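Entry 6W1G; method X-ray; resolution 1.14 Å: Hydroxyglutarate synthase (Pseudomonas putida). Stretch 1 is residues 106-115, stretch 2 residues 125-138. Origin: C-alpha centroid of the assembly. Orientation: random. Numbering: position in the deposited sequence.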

# COMPACT_ATOMS: atom_id res chain seq x y z
N VAL A 106 -9.69 -13.15 -11.01
CA VAL A 106 -8.51 -13.57 -10.24
C VAL A 106 -8.96 -14.17 -8.92
O VAL A 106 -9.69 -13.51 -8.16
CB VAL A 106 -7.56 -12.39 -9.99
CG1 VAL A 106 -6.27 -12.87 -9.33
CG2 VAL A 106 -7.27 -11.64 -11.29
N PRO A 107 -8.55 -15.39 -8.58
CA PRO A 107 -9.14 -16.09 -7.41
C PRO A 107 -8.51 -15.70 -6.07
O PRO A 107 -8.04 -16.54 -5.31
CB PRO A 107 -8.89 -17.56 -7.77
CG PRO A 107 -7.59 -17.53 -8.51
CD PRO A 107 -7.68 -16.28 -9.37
N VAL A 108 -8.53 -14.40 -5.77
CA VAL A 108 -8.04 -13.89 -4.50
C VAL A 108 -8.98 -12.80 -3.97
O VAL A 108 -9.70 -12.14 -4.72
CB VAL A 108 -6.60 -13.31 -4.55
CG1 VAL A 108 -5.55 -14.35 -4.96
CG2 VAL A 108 -6.54 -12.08 -5.46
N HIS A 109 -8.90 -12.58 -2.65
CA HIS A 109 -9.41 -11.36 -2.02
C HIS A 109 -8.42 -10.96 -0.94
O HIS A 109 -7.67 -11.81 -0.44
CB HIS A 109 -10.87 -11.45 -1.55
CG HIS A 109 -11.22 -12.61 -0.70
ND1 HIS A 109 -12.48 -12.70 -0.17
CD2 HIS A 109 -10.56 -13.73 -0.32
CE1 HIS A 109 -12.60 -13.84 0.48
NE2 HIS A 109 -11.45 -14.49 0.41
N SER A 110 -8.41 -9.66 -0.60
CA SER A 110 -7.25 -9.10 0.07
C SER A 110 -7.62 -7.97 1.02
O SER A 110 -8.69 -7.35 0.94
CB SER A 110 -6.29 -8.51 -0.98
OG SER A 110 -6.12 -9.40 -2.04
N THR A 111 -6.66 -7.70 1.91
CA THR A 111 -6.67 -6.52 2.77
C THR A 111 -5.26 -5.97 2.80
O THR A 111 -4.34 -6.60 2.29
CB THR A 111 -7.15 -6.86 4.19
OG1 THR A 111 -7.38 -5.66 4.95
CG2 THR A 111 -6.18 -7.70 4.95
N ALA A 112 -5.07 -4.80 3.40
CA ALA A 112 -3.72 -4.30 3.63
C ALA A 112 -3.51 -4.09 5.13
O ALA A 112 -4.30 -3.44 5.78
CB ALA A 112 -3.43 -3.02 2.90
N PHE A 113 -2.41 -4.61 5.63
CA PHE A 113 -2.04 -4.40 7.02
C PHE A 113 -1.18 -3.13 7.10
O PHE A 113 -0.18 -3.02 6.37
CB PHE A 113 -1.29 -5.62 7.58
CG PHE A 113 -2.16 -6.83 7.68
CD1 PHE A 113 -2.21 -7.77 6.66
CD2 PHE A 113 -2.91 -7.06 8.82
CE1 PHE A 113 -3.01 -8.90 6.78
CE2 PHE A 113 -3.69 -8.18 8.93
CZ PHE A 113 -3.74 -9.10 7.90
N ARG A 114 -1.55 -2.21 7.98
CA ARG A 114 -0.86 -0.95 8.11
C ARG A 114 -1.19 -0.33 9.45
O ARG A 114 -2.19 -0.69 10.09
CB ARG A 114 -1.19 0.05 6.98
CG ARG A 114 -2.65 0.45 6.90
CD ARG A 114 -2.80 1.58 5.91
NE ARG A 114 -4.12 2.15 5.76
CZ ARG A 114 -4.56 3.23 6.43
NH1 ARG A 114 -3.89 3.74 7.43
NH2 ARG A 114 -5.69 3.81 6.05
N ALA A 115 -0.38 0.64 9.89
CA ALA A 115 -0.74 1.49 11.01
C ALA A 115 -1.84 2.43 10.54
O ALA A 115 -2.09 2.64 9.36
CB ALA A 115 0.47 2.24 11.47
N PRO A 125 5.33 4.16 7.52
CA PRO A 125 4.08 3.93 6.80
C PRO A 125 4.05 2.60 6.07
O PRO A 125 3.23 2.39 5.17
CB PRO A 125 4.06 5.08 5.79
CG PRO A 125 5.50 5.19 5.43
CD PRO A 125 6.27 4.98 6.73
N PHE A 126 4.91 1.67 6.47
CA PHE A 126 4.96 0.36 5.81
C PHE A 126 3.60 -0.30 5.83
O PHE A 126 2.93 -0.35 6.87
CB PHE A 126 5.99 -0.52 6.52
CG PHE A 126 6.24 -1.82 5.87
CD1 PHE A 126 6.73 -1.89 4.58
CD2 PHE A 126 6.02 -3.00 6.56
CE1 PHE A 126 7.01 -3.12 3.98
CE2 PHE A 126 6.32 -4.22 6.00
CZ PHE A 126 6.81 -4.28 4.70
N ARG A 127 3.23 -0.89 4.70
CA ARG A 127 1.99 -1.66 4.57
C ARG A 127 2.32 -2.97 3.87
O ARG A 127 3.25 -3.02 3.08
CB ARG A 127 0.87 -1.04 3.71
CG ARG A 127 0.66 0.41 3.78
CD ARG A 127 1.30 1.09 2.59
NE ARG A 127 1.09 2.48 2.69
CZ ARG A 127 1.96 3.42 2.30
NH1 ARG A 127 1.71 4.68 2.46
NH2 ARG A 127 3.11 3.07 1.72
N VAL A 128 1.52 -4.00 4.17
CA VAL A 128 1.63 -5.26 3.46
C VAL A 128 0.26 -5.62 2.91
O VAL A 128 -0.66 -5.97 3.68
CB VAL A 128 2.23 -6.40 4.26
CG1 VAL A 128 2.26 -7.68 3.38
CG2 VAL A 128 3.62 -6.05 4.71
N PHE A 129 0.12 -5.53 1.59
CA PHE A 129 -1.09 -5.95 0.88
C PHE A 129 -1.08 -7.47 0.84
O PHE A 129 -0.12 -8.07 0.36
CB PHE A 129 -1.05 -5.39 -0.54
CG PHE A 129 -2.33 -5.57 -1.31
CD1 PHE A 129 -2.55 -6.67 -2.11
CD2 PHE A 129 -3.34 -4.63 -1.20
CE1 PHE A 129 -3.73 -6.80 -2.80
CE2 PHE A 129 -4.52 -4.77 -1.90
CZ PHE A 129 -4.71 -5.85 -2.69
N THR A 130 -2.09 -8.09 1.45
CA THR A 130 -2.11 -9.51 1.73
C THR A 130 -3.33 -10.13 1.08
O THR A 130 -4.48 -9.81 1.43
CB THR A 130 -2.13 -9.74 3.22
OG1 THR A 130 -0.99 -9.12 3.82
CG2 THR A 130 -2.11 -11.22 3.58
N SER A 131 -3.09 -11.05 0.14
CA SER A 131 -4.18 -11.73 -0.56
C SER A 131 -4.33 -13.14 -0.04
O SER A 131 -3.34 -13.81 0.27
CB SER A 131 -3.87 -11.78 -2.05
OG SER A 131 -3.72 -10.50 -2.62
N LEU A 132 -5.58 -13.57 0.04
CA LEU A 132 -5.91 -14.94 0.36
C LEU A 132 -6.47 -15.61 -0.89
O LEU A 132 -7.46 -15.14 -1.47
CB LEU A 132 -6.93 -14.97 1.49
CG LEU A 132 -7.50 -16.34 1.77
CD1 LEU A 132 -6.49 -17.37 2.23
CD2 LEU A 132 -8.61 -16.22 2.83
N LEU A 133 -5.82 -16.69 -1.31
CA LEU A 133 -6.27 -17.50 -2.43
C LEU A 133 -7.61 -18.15 -2.10
O LEU A 133 -7.80 -18.66 -0.99
CB LEU A 133 -5.22 -18.57 -2.70
CG LEU A 133 -5.41 -19.47 -3.92
CD1 LEU A 133 -5.14 -18.70 -5.19
CD2 LEU A 133 -4.48 -20.69 -3.80
N ARG A 134 -8.53 -18.15 -3.07
CA ARG A 134 -9.82 -18.81 -2.93
C ARG A 134 -9.79 -20.09 -3.76
O ARG A 134 -9.59 -20.03 -4.98
CB ARG A 134 -10.96 -17.89 -3.38
CG ARG A 134 -10.95 -16.56 -2.63
CD ARG A 134 -12.32 -15.87 -2.67
NE ARG A 134 -13.31 -16.60 -1.87
CZ ARG A 134 -14.59 -16.26 -1.80
NH1 ARG A 134 -15.02 -15.23 -2.49
NH2 ARG A 134 -15.44 -16.96 -1.04
N LEU A 135 -9.96 -21.22 -3.10
CA LEU A 135 -9.92 -22.48 -3.83
C LEU A 135 -11.26 -22.92 -4.39
O LEU A 135 -11.29 -23.80 -5.27
CB LEU A 135 -9.36 -23.59 -2.95
CG LEU A 135 -7.90 -23.41 -2.57
CD1 LEU A 135 -7.45 -24.65 -1.80
CD2 LEU A 135 -7.00 -23.17 -3.77
N GLU A 136 -12.38 -22.36 -3.92
CA GLU A 136 -13.68 -22.82 -4.40
C GLU A 136 -13.83 -22.53 -5.89
O GLU A 136 -14.45 -23.31 -6.62
CB GLU A 136 -14.81 -22.12 -3.65
CG GLU A 136 -14.81 -22.33 -2.17
CD GLU A 136 -13.94 -21.32 -1.45
OE1 GLU A 136 -13.35 -20.45 -2.12
OE2 GLU A 136 -13.86 -21.40 -0.21
N LEU A 137 -13.29 -21.41 -6.35
CA LEU A 137 -13.42 -20.99 -7.73
C LEU A 137 -12.66 -21.89 -8.69
O LEU A 137 -12.73 -21.66 -9.90
CB LEU A 137 -12.95 -19.53 -7.86
CG LEU A 137 -13.72 -18.56 -6.97
CD1 LEU A 137 -12.90 -17.30 -6.70
CD2 LEU A 137 -15.08 -18.18 -7.56
N ILE A 138 -11.97 -22.91 -8.19
CA ILE A 138 -11.37 -23.93 -9.04
C ILE A 138 -12.45 -24.96 -9.35
O ILE A 138 -12.99 -25.60 -8.45
CB ILE A 138 -10.17 -24.59 -8.35
CG1 ILE A 138 -9.15 -23.53 -7.95
CG2 ILE A 138 -9.54 -25.64 -9.26
CD1 ILE A 138 -7.92 -24.09 -7.27
O HOH W 1 1.81 1.63 8.30

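Residues 108-114 and 127-133 form neighbouring antiparallel strands, their axes approaching to 4.4 Å with 153° between their N-to-C directions. Three hydrogen-bonded pairs, His 109 with Leu 132, Thr 111 with Thr 130 and Phe 113 with Val 128, alternate with three non-hydrogen-bonded pairs, Val 108 with Leu 133, Ser 110 with Ser 131 and Ala 112 with Phe 129. Each hydrogen-bonded pair closes a ring of two reciprocal bonds. Leu 132 N donates to His 109 O at 2.8 Å and His 109 N to Leu 132 O at 3.2 Å, and Thr 130 N and Thr 111 O, also 2.8 Å apart, are almost perfectly linear at 177°. In the non-hydrogen-bonded pairs the CA atoms draw closer, and CA-H groups point at carbonyls already engaged by amides, as in the 3.2 Å contact from Ser 110 CA to Thr 130 O. Together the stretches bury 846 Å².

His 109, Pro 107 and Phe 113 have the largest areas covered by the opposing stretch. With chi1 in the p well, the His 109 side chain ends nearer the second stretch than its CA-to-CB direction suggests, and Arg 134 covers one face of the imidazole. Arg 134 CD lies 3.6 Å from the centroid of the His 109 ring, only 16° off the normal, and the Arg 134 guanidinium lies flat on the ring, centres 4.4 Å apart and planes at 11°. The aliphatic and planar parts of Arg 134 thus both use the aromatic face, while His 109 ND1 is hydrogen-bonded elsewhere in the structure. On the same side of the sheet, His 109 NE2 comes within 4.1 Å of Leu 132 CD2.

Pro 107 extends the pairing beyond the strand. Lacking an amide hydrogen, it contributes only its carbonyl to the ladder, and Arg 134 N donates to Pro 107 O at 2.8 Å and 169°. This bond anchors the backbone of the residue that stacks on His 109. The proline ring adds apolar contacts, CG to Leu 133 CD1 at 4.3 Å and CB to Leu 137 CD1 at 4.2 Å; the latter side chain is poorly ordered.

At the other end, Phe 113 N donates to Val 128 O at 3.0 Å and Val 128 N returns a bond to Phe 113 O at 2.9 Å. The ring edge of Phe 113 meets a hydroxyl, with CD1 3.4 Å from Thr 130 OG1, which itself donates to Val 128 O within its own strand.

The face carrying Val 108, Ser 110 and Ala 112 is mixed in character. Ser 110 OG and Ser 131 OG share a 2.7 Å hydrogen bond in which either could be the donor, so each hydroxyl gives the other a polar partner on this face. Beside it, Phe 129 CZ approaches Ser 110 CB at 3.5 Å. Beyond the ladder, a water accepts from Ala 115 N at 2.9 Å and lies 2.7 Å from Phe 126 O, within hydrogen-bonding reach, bridging the stretches where direct pairing has ended.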